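Local coordinates for AclR protein (Streptomyces galilaeus, PDB 2GEY) that is a putative hydroxylase of aromatic polyketide antibiotic biosynthesis, with a SnoaL-like fold of the NTF2 clan, at residues A[24-29]-A[49-54]. Numbering follows the deposited sequence. Where two conformers were deposited one is given.
Sequences GIIKHW and KLMEGG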
ATOM      1  N   GLY A  24      11.490 -16.729 -15.784  1.00 26.01           N
ATOM      2  CA  GLY A  24      10.730 -15.866 -16.694  1.00 26.42           C
ATOM      3  C   GLY A  24      10.514 -14.453 -16.191  1.00 26.59           C
ATOM      4  O   GLY A  24      10.118 -13.570 -16.950  1.00 26.74           O
ATOM      5  N   ILE A  25      10.764 -14.236 -14.900  1.00 26.80           N
ATOM      6  CA  ILE A  25      10.746 -12.902 -14.329  1.00 26.64           C
ATOM      7  C   ILE A  25      12.153 -12.305 -14.420  1.00 26.51           C
ATOM      8  O   ILE A  25      12.349 -11.219 -14.969  1.00 26.25           O
ATOM      9  CB  ILE A  25      10.310 -12.949 -12.844  1.00 26.68           C
ATOM     10  CG1 ILE A  25       8.927 -13.593 -12.710  1.00 27.64           C
ATOM     11  CG2 ILE A  25      10.334 -11.562 -12.219  1.00 27.42           C
ATOM     12  CD1 ILE A  25       8.668 -14.133 -11.360  1.00 27.95           C
ATOM     13  N   ILE A  26      13.138 -13.029 -13.900  1.00 26.23           N
ATOM     14  CA  ILE A  26      14.492 -12.500 -13.759  0.50 26.39           C
ATOM     15  C   ILE A  26      15.160 -12.246 -15.124  1.00 26.53           C
ATOM     16  O   ILE A  26      16.083 -11.433 -15.238  1.00 26.06           O
ATOM     17  CB  ILE A  26      15.333 -13.427 -12.830  0.50 26.36           C
ATOM     18  CG1 ILE A  26      14.769 -13.355 -11.402  0.50 26.50           C
ATOM     19  CG2 ILE A  26      16.802 -13.041 -12.836  0.50 26.20           C
ATOM     20  CD1 ILE A  26      15.090 -14.549 -10.532  0.50 26.70           C
ATOM     21  N   LYS A  27      14.685 -12.927 -16.164  1.00 26.51           N
ATOM     22  CA  LYS A  27      15.250 -12.717 -17.509  1.00 27.20           C
ATOM     23  C   LYS A  27      15.051 -11.283 -18.009  1.00 27.02           C
ATOM     24  O   LYS A  27      15.738 -10.845 -18.931  1.00 27.04           O
ATOM     25  CB  LYS A  27      14.654 -13.704 -18.514  1.00 27.43           C
ATOM     26  CG  LYS A  27      13.194 -13.504 -18.803  1.00 29.03           C
ATOM     27  CD  LYS A  27      12.642 -14.610 -19.685  1.00 29.89           C
ATOM     28  CE  LYS A  27      13.025 -14.430 -21.127  1.00 32.85           C
ATOM     29  NZ  LYS A  27      12.239 -15.351 -22.005  1.00 34.42           N
ATOM     30  N   HIS A  28      14.107 -10.564 -17.409  1.00 26.67           N
ATOM     31  CA  HIS A  28      13.813  -9.185 -17.799  1.00 27.00           C
ATOM     32  C   HIS A  28      14.574  -8.163 -16.970  1.00 26.94           C
ATOM     33  O   HIS A  28      14.484  -6.959 -17.229  1.00 26.54           O
ATOM     34  CB  HIS A  28      12.318  -8.929 -17.686  1.00 27.62           C
ATOM     35  CG  HIS A  28      11.506  -9.730 -18.649  1.00 29.56           C
ATOM     36  ND1 HIS A  28      11.561  -9.523 -20.011  1.00 32.16           N
ATOM     37  CD2 HIS A  28      10.647 -10.759 -18.456  1.00 30.60           C
ATOM     38  CE1 HIS A  28      10.744 -10.372 -20.613  1.00 33.21           C
ATOM     39  NE2 HIS A  28      10.186 -11.138 -19.693  1.00 31.42           N
ATOM     40  N   TRP A  29      15.322  -8.635 -15.975  1.00 26.17           N
ATOM     41  CA  TRP A  29      16.103  -7.743 -15.130  1.00 26.52           C
ATOM     42  C   TRP A  29      17.395  -7.366 -15.810  1.00 26.42           C
ATOM     43  O   TRP A  29      18.074  -8.222 -16.388  1.00 26.12           O
ATOM     44  CB  TRP A  29      16.460  -8.424 -13.817  1.00 26.02           C
ATOM     45  CG  TRP A  29      15.341  -8.689 -12.900  1.00 25.70           C
ATOM     46  CD1 TRP A  29      14.024  -8.447 -13.101  1.00 25.63           C
ATOM     47  CD2 TRP A  29      15.450  -9.295 -11.613  1.00 26.58           C
ATOM     48  NE1 TRP A  29      13.295  -8.844 -12.006  1.00 25.76           N
ATOM     49  CE2 TRP A  29      14.154  -9.375 -11.077  1.00 26.10           C
ATOM     50  CE3 TRP A  29      16.527  -9.765 -10.856  1.00 25.98           C
ATOM     51  CZ2 TRP A  29      13.902  -9.915  -9.809  1.00 26.15           C
ATOM     52  CZ3 TRP A  29      16.273 -10.305  -9.600  1.00 25.92           C
ATOM     53  CH2 TRP A  29      14.976 -10.377  -9.093  1.00 25.40           C
ATOM     54  N   LYS A  49      15.976 -14.945  -3.222  1.00 29.32           N
ATOM     55  CA  LYS A  49      15.686 -15.823  -2.087  1.00 29.66           C
ATOM     56  C   LYS A  49      14.267 -15.653  -1.559  1.00 29.05           C
ATOM     57  O   LYS A  49      13.626 -16.637  -1.194  1.00 28.53           O
ATOM     58  CB  LYS A  49      16.687 -15.609  -0.948  1.00 30.21           C
ATOM     59  CG  LYS A  49      18.058 -16.127  -1.277  1.00 31.22           C
ATOM     60  CD  LYS A  49      19.053 -15.870  -0.158  1.00 31.62           C
ATOM     61  CE  LYS A  49      20.471 -16.124  -0.628  1.00 32.56           C
ATOM     62  NZ  LYS A  49      21.448 -15.976   0.486  1.00 33.93           N
ATOM     63  N   LEU A  50      13.787 -14.411  -1.509  1.00 28.54           N
ATOM     64  CA  LEU A  50      12.426 -14.133  -1.046  1.00 28.78           C
ATOM     65  C   LEU A  50      11.417 -14.668  -2.041  1.00 28.34           C
ATOM     66  O   LEU A  50      10.355 -15.158  -1.658  1.00 27.91           O
ATOM     67  CB  LEU A  50      12.203 -12.630  -0.870  1.00 29.14           C
ATOM     68  CG  LEU A  50      12.938 -11.979   0.300  1.00 31.00           C
ATOM     69  CD1 LEU A  50      12.856 -10.468   0.169  1.00 32.13           C
ATOM     70  CD2 LEU A  50      12.350 -12.447   1.626  1.00 32.82           C
ATOM     71  N   MET A  51      11.752 -14.559  -3.325  1.00 27.97           N
ATOM     72  CA  MET A  51      10.881 -15.061  -4.382  1.00 28.01           C
ATOM     73  C   MET A  51      10.781 -16.584  -4.295  1.00 27.54           C
ATOM     74  O   MET A  51       9.683 -17.137  -4.343  1.00 26.96           O
ATOM     75  CB  MET A  51      11.402 -14.624  -5.755  1.00 27.63           C
ATOM     76  CG  MET A  51      11.313 -13.117  -5.971  1.00 28.12           C
ATOM     77  SD  MET A  51      12.289 -12.523  -7.369  1.00 29.03           S
ATOM     78  CE  MET A  51      11.330 -13.158  -8.739  1.00 30.92           C
ATOM     79  N   GLU A  52      11.927 -17.249  -4.153  1.00 27.99           N
ATOM     80  CA  GLU A  52      11.977 -18.710  -4.022  1.00 28.49           C
ATOM     81  C   GLU A  52      11.227 -19.191  -2.779  1.00 28.37           C
ATOM     82  O   GLU A  52      10.459 -20.155  -2.838  1.00 27.72           O
ATOM     83  CB  GLU A  52      13.432 -19.203  -3.966  1.00 28.77           C
ATOM     84  CG  GLU A  52      14.176 -19.058  -5.296  1.00 30.25           C
ATOM     85  CD  GLU A  52      15.651 -19.417  -5.208  1.00 31.53           C
ATOM     86  OE1 GLU A  52      16.274 -19.204  -4.143  1.00 37.23           O
ATOM     87  OE2 GLU A  52      16.195 -19.921  -6.216  1.00 36.91           O
ATOM     88  N   GLY A  53      11.471 -18.529  -1.652  1.00 28.37           N
ATOM     89  CA  GLY A  53      10.830 -18.898  -0.386  1.00 28.41           C
ATOM     90  C   GLY A  53       9.333 -18.666  -0.426  1.00 28.37           C
ATOM     91  O   GLY A  53       8.557 -19.463   0.107  1.00 28.24           O
ATOM     92  N   GLY A  54       8.927 -17.572  -1.062  1.00 28.30           N
ATOM     93  CA  GLY A  54       7.515 -17.252  -1.224  1.00 28.46           C
ATOM     94  C   GLY A  54       6.793 -18.286  -2.065  1.00 28.42           C
ATOM     95  O   GLY A  54       5.701 -18.734  -1.715  1.00 28.40           O
TER
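The indole of W29 meets the sulfur of M51 obliquely, at the benzo end of the ring system. M51 SD is 3.8 Å from W29 CH2 and almost as close to W29 CZ2. M51 SD lies 5.0 Å from the centroid of the W29 six-membered ring. The line to it is 72° off the ring normal. This is a Met-aromatic contact. One face of the indole carries I26 CG1, 3.7 Å above the plane and displaced toward the rim. The ring of H35 packs edge-to-face with W29.

M51 is the single residue of 49-54 that touches 24-29. Its side chain runs extended as far as SD and then bends at chi3 (71°). The bend brings CE to the isoleucines while SD stays beside CH2 and CZ2 of W29. M51 CE meets I25 tip to tip, 3.9 Å from I25 CD1. I25 CG2 is close to the same methyl, so both branches of I25 touch it. The contact with I26 is looser, with I26 CG1 4.4 Å from M51 CE. The W29 and M51 side chains, by contrast, run past one another with opposed headings. No hydrogen bond crosses between the segments.

A type I turn from I26 to W29 brings W29 round to the same side as the isoleucines. The contact is apolar helix packing within the alpha+beta barrel of a SnoaL-like protein. It joins the short helix 23-26 and the turn after it to the long helix 44-57. V48 and M47 of that helix extend the apolar surface against W29, and L22 also touches M51. I25 packs in addition on M13, A16 and W17 of helix 3-18, while the backbone of H28 is hydrogen-bonded to V114 of strand 113-122.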